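Local structure of probable Brix domain-containing ribosomal biogenesis protein (Methanothermobacter thermautotrophicus, 1W94) at residues H1-T6 against R28-G33; Q12-F17 against V51-G56; P58-F63 against R71-F76; W131-M136 against F145-R150. The protein probably takes part in ribosome biogenesis, being an archaeal Imp4-like Brix-domain protein associated with binding of ribosomal RNA. All coordinates share one frame; numbering follows the deposited sequence.

Contact 1 (H1-T6 against R28-G33); sequences HMLLTT and RYINRG
Arg28 opens a short parallel ladder with both ends of its backbone: its N gives a weak bond to Met2 O, and its O takes Leu4 N at 2.8 Å, nearly along the C=O axis. Its chain bends at chi3 (80°), bringing one guanidinium face over Leu3 CD1, while NH2 bonds to Glu43 O. Tyr29 extends with CG anti to the backbone N (chi1 178°), and its ring meets Leu4 edge-on, CD1 lying 3.7 Å from Leu4 CD1 in the ring plane. Ile30 N completes the ladder at Leu4 O (3.1 Å). Its CG1 packs on Leu3 CD2 at 3.7 Å, and its O accepts Thr5 OG1 (2.9 Å) from above the carbonyl plane. Arg32 bends at chi2 (62°) and folds back past Thr6, so that NH1, with the acceptor in the guanidinium plane, reaches Thr6 O at 2.8 Å. A water donates to Thr6 OG1 at 2.6 Å and accepts from Arg32 N. This is the strand pairing of a beta-alpha-beta unit: helix 12-25 lies against the face of Leu4 and Tyr29, helix 37-44 against that of Leu3, and strand 48-54 flanks strand 3-6.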
loop_
_atom_site.group_PDB
_atom_site.type_symbol
_atom_site.label_atom_id
_atom_site.label_comp_id
_atom_site.label_asym_id
_atom_site.label_seq_id
_atom_site.Cartn_x
_atom_site.Cartn_y
_atom_site.Cartn_z
ATOM N N HIS A 1 6.977 -0.838 10.162
ATOM C CA HIS A 1 6.010 -1.894 10.609
ATOM C C HIS A 1 5.769 -3.120 9.682
ATOM O O HIS A 1 5.053 -4.046 10.080
ATOM C CB HIS A 1 4.698 -1.303 11.195
HETATM N N MSE A 2 6.397 -3.161 8.504
HETATM C CA MSE A 2 6.119 -4.220 7.531
HETATM C C MSE A 2 7.223 -4.412 6.483
HETATM O O MSE A 2 7.926 -3.464 6.147
HETATM C CB MSE A 2 4.813 -3.916 6.810
HETATM C CG MSE A 2 3.902 -5.110 6.633
HETATM SE SE MSE A 2 2.247 -4.487 5.871
HETATM C CE MSE A 2 1.487 -3.624 7.388
ATOM N N LEU A 3 7.396 -5.651 6.012
ATOM C CA LEU A 3 8.211 -5.919 4.821
ATOM C C LEU A 3 7.282 -5.984 3.594
ATOM O O LEU A 3 6.252 -6.659 3.623
ATOM C CB LEU A 3 9.018 -7.220 4.958
ATOM C CG LEU A 3 9.896 -7.729 3.776
ATOM C CD1 LEU A 3 11.036 -8.611 4.242
ATOM C CD2 LEU A 3 9.081 -8.532 2.807
ATOM N N LEU A 4 7.664 -5.309 2.524
ATOM C CA LEU A 4 6.942 -5.401 1.280
ATOM C C LEU A 4 7.810 -6.113 0.240
ATOM O O LEU A 4 9.017 -5.881 0.149
ATOM C CB LEU A 4 6.600 -3.999 0.783
ATOM C CG LEU A 4 5.864 -3.611 -0.506
ATOM C CD1 LEU A 4 6.386 -4.229 -1.754
ATOM C CD2 LEU A 4 4.400 -3.834 -0.397
ATOM N N THR A 5 7.145 -6.930 -0.575
ATOM C CA THR A 5 7.724 -7.588 -1.734
ATOM C C THR A 5 6.627 -7.735 -2.802
ATOM O O THR A 5 5.481 -7.302 -2.606
ATOM C CB THR A 5 8.353 -8.955 -1.346
ATOM O OG1 THR A 5 9.295 -9.361 -2.345
ATOM C CG2 THR A 5 7.277 -10.056 -1.143
ATOM N N THR A 6 7.009 -8.315 -3.935
ATOM C CA THR A 6 6.111 -8.555 -5.056
ATOM C C THR A 6 5.925 -10.058 -5.271
ATOM O O THR A 6 6.590 -10.873 -4.638
ATOM C CB THR A 6 6.703 -7.996 -6.386
ATOM O OG1 THR A 6 7.911 -8.713 -6.725
ATOM C CG2 THR A 6 6.990 -6.495 -6.288
ATOM N N ARG A 28 10.170 -1.916 4.857
ATOM C CA ARG A 28 11.365 -2.469 4.202
ATOM C C ARG A 28 11.020 -3.217 2.900
ATOM O O ARG A 28 10.135 -4.076 2.891
ATOM C CB ARG A 28 12.116 -3.389 5.152
ATOM C CG ARG A 28 13.121 -4.269 4.442
ATOM C CD ARG A 28 14.181 -4.739 5.407
ATOM N NE ARG A 28 13.743 -5.863 6.226
ATOM C CZ ARG A 28 14.116 -7.127 6.019
ATOM N NH1 ARG A 28 14.919 -7.428 4.993
ATOM N NH2 ARG A 28 13.673 -8.090 6.835
ATOM N N TYR A 29 11.708 -2.885 1.802
ATOM C CA TYR A 29 11.466 -3.558 0.515
ATOM C C TYR A 29 12.534 -4.599 0.193
ATOM O O TYR A 29 13.731 -4.316 0.299
ATOM C CB TYR A 29 11.411 -2.551 -0.629
ATOM C CG TYR A 29 11.222 -3.182 -1.988
ATOM C CD1 TYR A 29 9.943 -3.565 -2.416
ATOM C CD2 TYR A 29 12.308 -3.406 -2.838
ATOM C CE1 TYR A 29 9.737 -4.141 -3.650
ATOM C CE2 TYR A 29 12.115 -4.001 -4.088
ATOM C CZ TYR A 29 10.808 -4.353 -4.482
ATOM O OH TYR A 29 10.575 -4.935 -5.697
ATOM N N ILE A 30 12.112 -5.792 -0.231
ATOM C CA ILE A 30 13.068 -6.794 -0.741
ATOM C C ILE A 30 12.656 -7.327 -2.108
ATOM O O ILE A 30 11.470 -7.509 -2.372
ATOM C CB ILE A 30 13.247 -7.991 0.230
ATOM C CG1 ILE A 30 11.921 -8.720 0.448
ATOM C CG2 ILE A 30 13.875 -7.515 1.564
ATOM C CD1 ILE A 30 12.059 -10.163 0.929
ATOM N N ASN A 31 13.639 -7.609 -2.963
ATOM C CA ASN A 31 13.343 -8.237 -4.244
ATOM C C ASN A 31 12.866 -9.652 -3.969
ATOM O O ASN A 31 13.433 -10.388 -3.126
ATOM C CB ASN A 31 14.566 -8.236 -5.201
ATOM C CG ASN A 31 14.957 -6.812 -5.672
ATOM O OD1 ASN A 31 14.139 -6.070 -6.233
ATOM N ND2 ASN A 31 16.222 -6.449 -5.467
ATOM N N ARG A 32 11.854 -10.057 -4.707
ATOM C CA ARG A 32 11.238 -11.331 -4.424
ATOM C C ARG A 32 12.145 -12.470 -4.849
ATOM O O ARG A 32 12.166 -13.532 -4.208
ATOM C CB ARG A 32 9.868 -11.415 -5.089
ATOM C CG ARG A 32 9.128 -12.763 -4.914
ATOM C CD ARG A 32 8.817 -13.073 -3.456
ATOM N NE ARG A 32 8.088 -14.339 -3.308
ATOM C CZ ARG A 32 6.767 -14.468 -3.364
ATOM N NH1 ARG A 32 5.992 -13.397 -3.570
ATOM N NH2 ARG A 32 6.209 -15.671 -3.199
ATOM N N GLY A 33 12.914 -12.237 -5.914
ATOM C CA GLY A 33 13.708 -13.283 -6.539
ATOM C C GLY A 33 12.858 -14.525 -6.779
ATOM O O GLY A 33 11.789 -14.449 -7.387
HETATM O O HOH W 1 10.433 -8.199 -6.267
#

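Contact 2 (Q12-F17 against V51-G56); sequences QRTRSF and VSERHG
Thr14 meets the strand with both branches of its side chain. Its OG1, anti to the carbonyl carbon (chi1 -63°), donates to Glu53 OE2 at 2.7 Å on the anti lone pair, while CG2 hangs 3.9 Å from Glu53 CG. The same OE2 accepts Ser11 N just before the helix, a setting likely to favour the charged carboxylate. Glu53 reaches both donors with CG nearly eclipsing the backbone N (chi1 -15°), a probably strained torsion. An alanine here would remove the carboxylate and would probably loosen the hold on the Thr14 hydroxyl and on the start of the helix. The whole is helix-on-sheet packing of an alpha/beta fold: the axes of 12-17 and 51-54 run close to antiparallel at 154°, 9.6 Å apart. Val51 is directed toward the helix, and its CG1 stands 4.4 Å from Thr14 CG2. Phe17, its CG anti to the backbone N, lays its ring obliquely against the valine, CE2 to Val51 CG1 being 4.1 Å, and also meets the ring of Phe76.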
loop_
_atom_site.group_PDB
_atom_site.type_symbol
_atom_site.label_atom_id
_atom_site.label_comp_id
_atom_site.label_asym_id
_atom_site.label_seq_id
_atom_site.Cartn_x
_atom_site.Cartn_y
_atom_site.Cartn_z
ATOM N N GLN A 12 8.591 -4.240 -14.821
ATOM C CA GLN A 12 9.183 -2.962 -14.424
ATOM C C GLN A 12 8.195 -2.068 -13.670
ATOM O O GLN A 12 8.556 -1.449 -12.665
ATOM C CB GLN A 12 9.651 -2.198 -15.657
ATOM C CG GLN A 12 11.064 -1.720 -15.602
ATOM N N ARG A 13 6.957 -1.987 -14.160
ATOM C CA ARG A 13 5.949 -1.134 -13.523
ATOM C C ARG A 13 5.591 -1.609 -12.106
ATOM O O ARG A 13 5.447 -0.805 -11.179
ATOM C CB ARG A 13 4.679 -1.000 -14.383
ATOM C CG ARG A 13 3.668 0.075 -13.833
ATOM C CD ARG A 13 2.519 0.316 -14.788
ATOM N NE ARG A 13 1.453 1.192 -14.245
ATOM C CZ ARG A 13 1.548 2.520 -14.112
ATOM N NH1 ARG A 13 2.674 3.151 -14.407
ATOM N NH2 ARG A 13 0.524 3.226 -13.644
ATOM N N THR A 14 5.443 -2.913 -11.945
ATOM C CA THR A 14 5.168 -3.467 -10.637
ATOM C C THR A 14 6.325 -3.185 -9.666
ATOM O O THR A 14 6.084 -2.831 -8.513
ATOM C CB THR A 14 4.794 -4.961 -10.729
ATOM O OG1 THR A 14 3.585 -5.084 -11.478
ATOM C CG2 THR A 14 4.555 -5.579 -9.364
ATOM N N ARG A 15 7.564 -3.317 -10.152
ATOM C CA ARG A 15 8.771 -2.966 -9.367
ATOM C C ARG A 15 8.781 -1.502 -8.923
ATOM O O ARG A 15 8.974 -1.207 -7.761
ATOM C CB ARG A 15 10.051 -3.250 -10.169
ATOM C CG ARG A 15 10.439 -4.695 -10.121
ATOM C CD ARG A 15 11.813 -4.993 -10.772
ATOM N NE ARG A 15 12.446 -6.087 -10.023
ATOM C CZ ARG A 15 12.561 -7.345 -10.453
ATOM N NH1 ARG A 15 12.124 -7.691 -11.654
ATOM N NH2 ARG A 15 13.133 -8.260 -9.684
ATOM N N SER A 16 8.614 -0.606 -9.887
ATOM C CA SER A 16 8.591 0.819 -9.655
ATOM C C SER A 16 7.526 1.186 -8.646
ATOM O O SER A 16 7.784 1.943 -7.695
ATOM C CB SER A 16 8.293 1.534 -10.963
ATOM O OG SER A 16 9.452 1.571 -11.755
ATOM N N PHE A 17 6.317 0.681 -8.884
ATOM C CA PHE A 17 5.217 0.909 -7.977
ATOM C C PHE A 17 5.565 0.477 -6.557
ATOM O O PHE A 17 5.323 1.224 -5.601
ATOM C CB PHE A 17 3.951 0.168 -8.403
ATOM C CG PHE A 17 2.873 0.195 -7.336
ATOM C CD1 PHE A 17 2.096 1.350 -7.140
ATOM C CD2 PHE A 17 2.666 -0.911 -6.495
ATOM C CE1 PHE A 17 1.138 1.398 -6.158
ATOM C CE2 PHE A 17 1.692 -0.875 -5.487
ATOM C CZ PHE A 17 0.932 0.290 -5.314
ATOM N N VAL A 51 2.691 -7.353 -3.199
ATOM C CA VAL A 51 2.013 -6.796 -4.355
ATOM C C VAL A 51 2.069 -7.835 -5.461
ATOM O O VAL A 51 3.157 -8.143 -5.978
ATOM C CB VAL A 51 2.642 -5.472 -4.853
ATOM C CG1 VAL A 51 1.800 -4.890 -6.055
ATOM C CG2 VAL A 51 2.800 -4.447 -3.686
ATOM N N SER A 52 0.917 -8.370 -5.828
ATOM C CA SER A 52 0.843 -9.259 -6.988
ATOM C C SER A 52 0.218 -8.569 -8.210
ATOM O O SER A 52 -0.433 -7.522 -8.077
ATOM C CB SER A 52 0.120 -10.591 -6.648
ATOM O OG SER A 52 -1.141 -10.349 -6.050
ATOM N N GLU A 53 0.451 -9.153 -9.388
ATOM C CA GLU A 53 -0.020 -8.606 -10.651
ATOM C C GLU A 53 -0.977 -9.519 -11.371
ATOM O O GLU A 53 -1.036 -10.718 -11.105
ATOM C CB GLU A 53 1.106 -8.376 -11.652
ATOM C CG GLU A 53 2.511 -8.380 -11.155
ATOM C CD GLU A 53 3.485 -8.474 -12.336
ATOM O OE1 GLU A 53 3.561 -9.554 -12.942
ATOM O OE2 GLU A 53 4.155 -7.475 -12.657
ATOM N N ARG A 54 -1.708 -8.937 -12.307
ATOM C CA ARG A 54 -2.345 -9.688 -13.369
ATOM C C ARG A 54 -1.940 -8.977 -14.652
ATOM O O ARG A 54 -2.091 -7.756 -14.749
ATOM C CB ARG A 54 -3.871 -9.638 -13.241
ATOM C CG ARG A 54 -4.482 -10.096 -11.932
ATOM C CD ARG A 54 -6.014 -9.803 -11.951
ATOM N N HIS A 55 -1.435 -9.732 -15.633
ATOM C CA HIS A 55 -1.082 -9.173 -16.940
ATOM C C HIS A 55 -0.058 -8.026 -16.839
ATOM O O HIS A 55 -0.106 -7.057 -17.609
ATOM C CB HIS A 55 -2.342 -8.772 -17.736
ATOM C CG HIS A 55 -3.328 -9.889 -17.904
ATOM N ND1 HIS A 55 -3.144 -10.920 -18.800
ATOM C CD2 HIS A 55 -4.496 -10.145 -17.274
ATOM C CE1 HIS A 55 -4.152 -11.766 -18.711
ATOM N NE2 HIS A 55 -4.982 -11.323 -17.786
ATOM N N GLY A 56 0.869 -8.136 -15.885
ATOM C CA GLY A 56 1.978 -7.178 -15.774
ATOM C C GLY A 56 1.713 -5.879 -15.028
ATOM O O GLY A 56 2.629 -5.066 -14.862
#

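Contact 3 (P58-F63 against R71-F76); sequences PARITF and RGYILF
Ile61 O is gripped twice: by Ile74 N in a hydrogen bond of 2.8 Å in the carbonyl plane, and by a CA-H...O contact from Tyr73 CA at 3.2 Å. Across the pair, Ile74 O is held in the same way by Ile61 N and Arg60 CA, and Phe63 N donates almost straight (175°) to Gly72 O. At the other end Phe76 N approaches Ala59 O from above its carbonyl plane, at a classic beta bulge where Ala59 and Arg60 both face Ser52. On one face of this antiparallel hairpin the bend of Arg60 at chi3 lays its guanidinium flat on Tyr73, planes 21° apart, in a cation-pi stack with CZ 4.3 Å from the ring centroid. NH1 sits over the middle of the ring; the Leu75 side chain lies alongside, its CD2 over a guanidinium face, 3.4 Å from Arg60 NE. On the other face, Phe76 CE2 presses on Ile61 CG1 (3.4 Å) and Phe63 CE1 lies 3.8 Å from Ile74 CD1. The hairpin is therefore two-sided: the face of Arg60 and Tyr73 joins charge to an aromatic ring, whereas that of Ile61 and Ile74 is apolar and met by helices 12-25 and 102-108.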
loop_
_atom_site.group_PDB
_atom_site.type_symbol
_atom_site.label_atom_id
_atom_site.label_comp_id
_atom_site.label_asym_id
_atom_site.label_seq_id
_atom_site.Cartn_x
_atom_site.Cartn_y
_atom_site.Cartn_z
ATOM N N PRO A 58 0.375 -4.192 -11.283
ATOM C CA PRO A 58 -0.001 -4.457 -9.899
ATOM C C PRO A 58 -1.538 -4.375 -9.750
ATOM O O PRO A 58 -2.184 -3.443 -10.257
ATOM C CB PRO A 58 0.725 -3.380 -9.104
ATOM C CG PRO A 58 1.376 -2.446 -10.114
ATOM C CD PRO A 58 1.172 -2.960 -11.458
ATOM N N ALA A 59 -2.110 -5.381 -9.101
ATOM C CA ALA A 59 -3.550 -5.585 -9.077
ATOM C C ALA A 59 -4.060 -5.913 -7.669
ATOM O O ALA A 59 -5.246 -5.729 -7.361
ATOM C CB ALA A 59 -3.918 -6.714 -10.038
ATOM N N ARG A 60 -3.179 -6.445 -6.830
ATOM C CA ARG A 60 -3.582 -6.872 -5.481
ATOM C C ARG A 60 -2.423 -6.692 -4.496
ATOM O O ARG A 60 -1.258 -6.935 -4.843
ATOM C CB ARG A 60 -4.025 -8.342 -5.496
ATOM C CG ARG A 60 -4.413 -8.900 -4.150
ATOM C CD ARG A 60 -4.577 -10.450 -4.228
ATOM N NE ARG A 60 -5.725 -10.864 -5.035
ATOM C CZ ARG A 60 -6.697 -11.690 -4.625
ATOM N NH1 ARG A 60 -6.689 -12.219 -3.390
ATOM N NH2 ARG A 60 -7.694 -11.986 -5.463
ATOM N N ILE A 61 -2.757 -6.210 -3.304
ATOM C CA ILE A 61 -1.844 -6.276 -2.167
ATOM C C ILE A 61 -2.419 -7.204 -1.118
ATOM O O ILE A 61 -3.520 -6.990 -0.628
ATOM C CB ILE A 61 -1.558 -4.918 -1.519
ATOM C CG1 ILE A 61 -1.177 -3.898 -2.595
ATOM C CG2 ILE A 61 -0.397 -5.042 -0.458
ATOM C CD1 ILE A 61 -0.835 -2.484 -2.022
ATOM N N THR A 62 -1.668 -8.246 -0.801
ATOM C CA THR A 62 -2.073 -9.208 0.212
ATOM C C THR A 62 -1.310 -8.989 1.499
ATOM O O THR A 62 -0.096 -8.857 1.469
ATOM C CB THR A 62 -1.845 -10.620 -0.344
ATOM O OG1 THR A 62 -2.708 -10.775 -1.479
ATOM C CG2 THR A 62 -2.111 -11.708 0.692
ATOM N N PHE A 63 -2.006 -8.951 2.625
ATOM C CA PHE A 63 -1.331 -8.695 3.889
ATOM C C PHE A 63 -1.268 -9.954 4.754
ATOM O O PHE A 63 -2.287 -10.580 5.017
ATOM C CB PHE A 63 -2.021 -7.550 4.664
ATOM C CG PHE A 63 -2.069 -6.265 3.903
ATOM C CD1 PHE A 63 -3.048 -6.046 2.937
ATOM C CD2 PHE A 63 -1.133 -5.266 4.161
ATOM C CE1 PHE A 63 -3.084 -4.842 2.210
ATOM C CE2 PHE A 63 -1.153 -4.064 3.457
ATOM C CZ PHE A 63 -2.130 -3.845 2.502
ATOM N N ARG A 71 -4.282 -11.599 6.730
ATOM C CA ARG A 71 -5.040 -10.568 7.398
ATOM C C ARG A 71 -6.143 -10.081 6.473
ATOM O O ARG A 71 -7.244 -9.771 6.925
ATOM C CB ARG A 71 -4.106 -9.410 7.745
ATOM C CG ARG A 71 -3.053 -9.785 8.783
ATOM C CD ARG A 71 -2.066 -8.660 9.037
ATOM N NE ARG A 71 -2.748 -7.500 9.615
ATOM C CZ ARG A 71 -2.674 -6.258 9.146
ATOM N NH1 ARG A 71 -1.915 -5.957 8.077
ATOM N NH2 ARG A 71 -3.379 -5.312 9.744
ATOM N N GLY A 72 -5.848 -10.043 5.178
ATOM C CA GLY A 72 -6.745 -9.449 4.208
ATOM C C GLY A 72 -6.025 -9.043 2.928
ATOM O O GLY A 72 -4.837 -9.316 2.733
ATOM N N TYR A 73 -6.761 -8.429 2.016
ATOM C CA TYR A 73 -6.160 -8.039 0.745
ATOM C C TYR A 73 -6.906 -6.872 0.151
ATOM O O TYR A 73 -8.064 -6.612 0.513
ATOM C CB TYR A 73 -6.068 -9.241 -0.243
ATOM C CG TYR A 73 -7.405 -9.824 -0.664
ATOM C CD1 TYR A 73 -8.132 -9.235 -1.708
ATOM C CD2 TYR A 73 -7.946 -10.931 -0.026
ATOM C CE1 TYR A 73 -9.375 -9.744 -2.114
ATOM C CE2 TYR A 73 -9.205 -11.465 -0.432
ATOM C CZ TYR A 73 -9.918 -10.847 -1.476
ATOM O OH TYR A 73 -11.154 -11.337 -1.930
ATOM N N ILE A 74 -6.226 -6.144 -0.727
ATOM C CA ILE A 74 -6.848 -5.020 -1.443
ATOM C C ILE A 74 -6.675 -5.299 -2.934
ATOM O O ILE A 74 -5.555 -5.623 -3.375
ATOM C CB ILE A 74 -6.120 -3.667 -1.109
ATOM C CG1 ILE A 74 -6.209 -3.308 0.377
ATOM C CG2 ILE A 74 -6.693 -2.508 -1.940
ATOM C CD1 ILE A 74 -5.330 -2.104 0.769
ATOM N N LEU A 75 -7.757 -5.152 -3.704
ATOM C CA LEU A 75 -7.682 -5.161 -5.184
ATOM C C LEU A 75 -7.739 -3.728 -5.655
ATOM O O LEU A 75 -8.611 -2.969 -5.219
ATOM C CB LEU A 75 -8.846 -5.938 -5.818
ATOM C CG LEU A 75 -9.143 -7.326 -5.267
ATOM C CD1 LEU A 75 -10.421 -7.890 -5.922
ATOM C CD2 LEU A 75 -7.928 -8.280 -5.454
ATOM N N PHE A 76 -6.803 -3.368 -6.533
ATOM C CA PHE A 76 -6.596 -1.974 -6.929
ATOM C C PHE A 76 -5.904 -1.806 -8.283
ATOM O O PHE A 76 -5.352 -2.744 -8.826
ATOM C CB PHE A 76 -5.768 -1.231 -5.864
ATOM C CG PHE A 76 -4.297 -1.547 -5.917
ATOM C CD1 PHE A 76 -3.380 -0.596 -6.339
ATOM C CD2 PHE A 76 -3.832 -2.829 -5.570
ATOM C CE1 PHE A 76 -2.017 -0.920 -6.426
ATOM C CE2 PHE A 76 -2.501 -3.163 -5.647
ATOM C CZ PHE A 76 -1.571 -2.203 -6.078
#

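Contact 4 (W131-M136 against F145-R150); sequences WVMELM and FKLLIR
Glu134 and Lys146 run side by side in the same direction, so their chains touch before their charges do: Lys146 CE lies 3.4 Å from Glu134 OE2, but NZ stays 4.5 Å from that oxygen, beyond a salt bridge. The firmer ionic partner is Arg124, at OE1, and a water sits between Glu134 OE2, Leu135 O and Phe145 N, accepting from the last. At Glu134 an alanine would remove the carboxylate and its bridge to Arg124, and would probably leave that arginine and the water less firmly placed. Val132 and Leu148, on the same face, also point together, Leu148 CD2 settling against both valine methyls at 3.9 Å. On the other face Met133 crosses Leu147 obliquely, its selenium 4.1 Å from Leu147 CD1. Trp131 touches through its root, CB to Ile149 CB 4.0 Å, and its ring leads away, with Ile149 CG2 at the ring edge. The backbones fix this register: Met133 N donates to Leu147 O at 178°, Leu147 N returns to Met133 O at 2.8 Å. Side chains alternating thus between two faces belong to antiparallel neighbours in the mixed sheet of this Imp4/Brix domain, with helix 12-25 packed against Leu135, Phe145 and Leu147.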
loop_
_atom_site.group_PDB
_atom_site.type_symbol
_atom_site.label_atom_id
_atom_site.label_comp_id
_atom_site.label_asym_id
_atom_site.label_seq_id
_atom_site.Cartn_x
_atom_site.Cartn_y
_atom_site.Cartn_z
ATOM N N TRP A 131 -13.193 3.075 -3.559
ATOM C CA TRP A 131 -12.484 4.105 -2.815
ATOM C C TRP A 131 -11.291 4.581 -3.624
ATOM O O TRP A 131 -10.689 3.807 -4.395
ATOM C CB TRP A 131 -11.961 3.533 -1.479
ATOM C CG TRP A 131 -13.060 2.955 -0.620
ATOM C CD1 TRP A 131 -13.368 1.630 -0.466
ATOM C CD2 TRP A 131 -14.003 3.685 0.175
ATOM N NE1 TRP A 131 -14.451 1.499 0.376
ATOM C CE2 TRP A 131 -14.857 2.736 0.790
ATOM C CE3 TRP A 131 -14.200 5.044 0.445
ATOM C CZ2 TRP A 131 -15.901 3.106 1.653
ATOM C CZ3 TRP A 131 -15.231 5.415 1.319
ATOM C CH2 TRP A 131 -16.075 4.439 1.911
ATOM N N VAL A 132 -10.938 5.854 -3.447
ATOM C CA VAL A 132 -9.635 6.363 -3.877
ATOM C C VAL A 132 -8.832 6.802 -2.632
ATOM O O VAL A 132 -9.330 7.613 -1.808
ATOM C CB VAL A 132 -9.770 7.523 -4.904
ATOM C CG1 VAL A 132 -8.395 8.144 -5.228
ATOM C CG2 VAL A 132 -10.440 7.011 -6.213
HETATM N N MSE A 133 -7.619 6.256 -2.507
HETATM C CA MSE A 133 -6.701 6.613 -1.451
HETATM C C MSE A 133 -5.644 7.465 -2.094
HETATM O O MSE A 133 -4.880 6.994 -2.934
HETATM C CB MSE A 133 -6.022 5.398 -0.829
HETATM C CG MSE A 133 -6.944 4.502 -0.074
HETATM SE SE MSE A 133 -5.924 3.072 0.752
HETATM C CE MSE A 133 -4.970 4.069 2.066
ATOM N N GLU A 134 -5.613 8.724 -1.701
ATOM C CA GLU A 134 -4.711 9.672 -2.297
ATOM C C GLU A 134 -3.700 10.179 -1.273
ATOM O O GLU A 134 -4.058 10.595 -0.173
ATOM C CB GLU A 134 -5.487 10.840 -2.853
ATOM C CG GLU A 134 -4.613 12.015 -3.199
ATOM C CD GLU A 134 -5.149 12.757 -4.378
ATOM O OE1 GLU A 134 -6.387 12.926 -4.437
ATOM O OE2 GLU A 134 -4.336 13.149 -5.246
ATOM N N LEU A 135 -2.442 10.151 -1.670
ATOM C CA LEU A 135 -1.371 10.633 -0.829
ATOM C C LEU A 135 -1.328 12.157 -0.887
ATOM O O LEU A 135 -1.334 12.750 -1.983
ATOM C CB LEU A 135 -0.026 10.030 -1.279
ATOM C CG LEU A 135 1.221 10.408 -0.475
ATOM C CD1 LEU A 135 1.003 10.000 0.958
ATOM C CD2 LEU A 135 2.474 9.730 -1.059
HETATM N N MSE A 136 -1.316 12.778 0.297
HETATM C CA MSE A 136 -1.094 14.195 0.441
HETATM C C MSE A 136 0.358 14.365 0.849
HETATM O O MSE A 136 0.839 13.678 1.746
HETATM C CB MSE A 136 -2.008 14.785 1.520
HETATM C CG MSE A 136 -3.515 14.590 1.290
HETATM SE SE MSE A 136 -4.088 15.121 -0.524
HETATM C CE MSE A 136 -4.346 16.971 -0.294
ATOM N N PHE A 145 0.095 10.347 -6.281
ATOM C CA PHE A 145 0.161 8.919 -5.970
ATOM C C PHE A 145 -1.146 8.441 -5.342
ATOM O O PHE A 145 -1.486 8.822 -4.202
ATOM C CB PHE A 145 1.371 8.600 -5.067
ATOM C CG PHE A 145 1.652 7.116 -4.911
ATOM C CD1 PHE A 145 2.640 6.496 -5.674
ATOM C CD2 PHE A 145 0.931 6.338 -3.987
ATOM C CE1 PHE A 145 2.906 5.138 -5.506
ATOM C CE2 PHE A 145 1.183 4.987 -3.842
ATOM C CZ PHE A 145 2.167 4.376 -4.599
ATOM N N LYS A 146 -1.863 7.587 -6.069
ATOM C CA LYS A 146 -3.161 7.106 -5.627
ATOM C C LYS A 146 -3.262 5.601 -5.738
ATOM O O LYS A 146 -2.661 4.976 -6.616
ATOM C CB LYS A 146 -4.308 7.680 -6.461
ATOM C CG LYS A 146 -4.448 9.159 -6.441
ATOM C CD LYS A 146 -5.226 9.595 -7.673
ATOM C CE LYS A 146 -5.617 11.044 -7.616
ATOM N NZ LYS A 146 -6.487 11.418 -8.766
ATOM N N LEU A 147 -4.066 5.043 -4.844
ATOM C CA LEU A 147 -4.515 3.672 -4.941
ATOM C C LEU A 147 -6.003 3.703 -5.282
ATOM O O LEU A 147 -6.807 4.247 -4.530
ATOM C CB LEU A 147 -4.246 2.917 -3.638
ATOM C CG LEU A 147 -2.843 3.041 -3.026
ATOM C CD1 LEU A 147 -2.782 2.179 -1.757
ATOM C CD2 LEU A 147 -1.752 2.561 -3.995
ATOM N N LEU A 148 -6.340 3.143 -6.451
ATOM C CA LEU A 148 -7.695 3.135 -6.947
ATOM C C LEU A 148 -8.284 1.790 -6.562
ATOM O O LEU A 148 -8.002 0.772 -7.180
ATOM C CB LEU A 148 -7.720 3.387 -8.468
ATOM C CG LEU A 148 -6.873 4.610 -8.942
ATOM C CD1 LEU A 148 -6.881 4.778 -10.437
ATOM C CD2 LEU A 148 -7.387 5.906 -8.315
ATOM N N ILE A 149 -9.081 1.800 -5.509
ATOM C CA ILE A 149 -9.465 0.559 -4.845
ATOM C C ILE A 149 -10.736 0.028 -5.470
ATOM O O ILE A 149 -11.767 0.690 -5.460
ATOM C CB ILE A 149 -9.676 0.787 -3.322
ATOM C CG1 ILE A 149 -8.446 1.486 -2.679
ATOM C CG2 ILE A 149 -10.093 -0.503 -2.617
ATOM C CD1 ILE A 149 -7.280 0.638 -2.492
ATOM N N ARG A 150 -10.637 -1.174 -6.013
ATOM C CA ARG A 150 -11.769 -1.899 -6.537
ATOM C C ARG A 150 -12.537 -2.644 -5.455
ATOM O O ARG A 150 -13.766 -2.719 -5.512
ATOM C CB ARG A 150 -11.285 -2.899 -7.599
ATOM C CG ARG A 150 -11.076 -2.262 -8.993
ATOM C CD ARG A 150 -9.594 -2.245 -9.373
ATOM N NE ARG A 150 -9.136 -3.563 -9.846
HETATM O O HOH W 2 -1.758 12.147 -4.762
#

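Overall arrangement
All four contacts belong to one mixed sheet and its covering helices in the Brix domain. Contacts 1 and 2 alternate along the chain and lie about 13 Å apart between centres; contacts 3 and 4 follow in series. Strands 28-29, 3-6, 48-54, 57-64, 70-80, 145-154 and 131-136 stand side by side, so the sheet runs from contact 1 through contact 3 to contact 4, while contact 2 sets helix 12-25 against strand 48-54. Contacts 1 and 4, about 21 Å apart between centres, do not touch and lie on opposite sides of the chain's centre. Phe17 links contact 2 to contact 3 and, at Phe145 and Leu147, to contact 4. Helix 12-25 thus ties early and late strands into one compact domain.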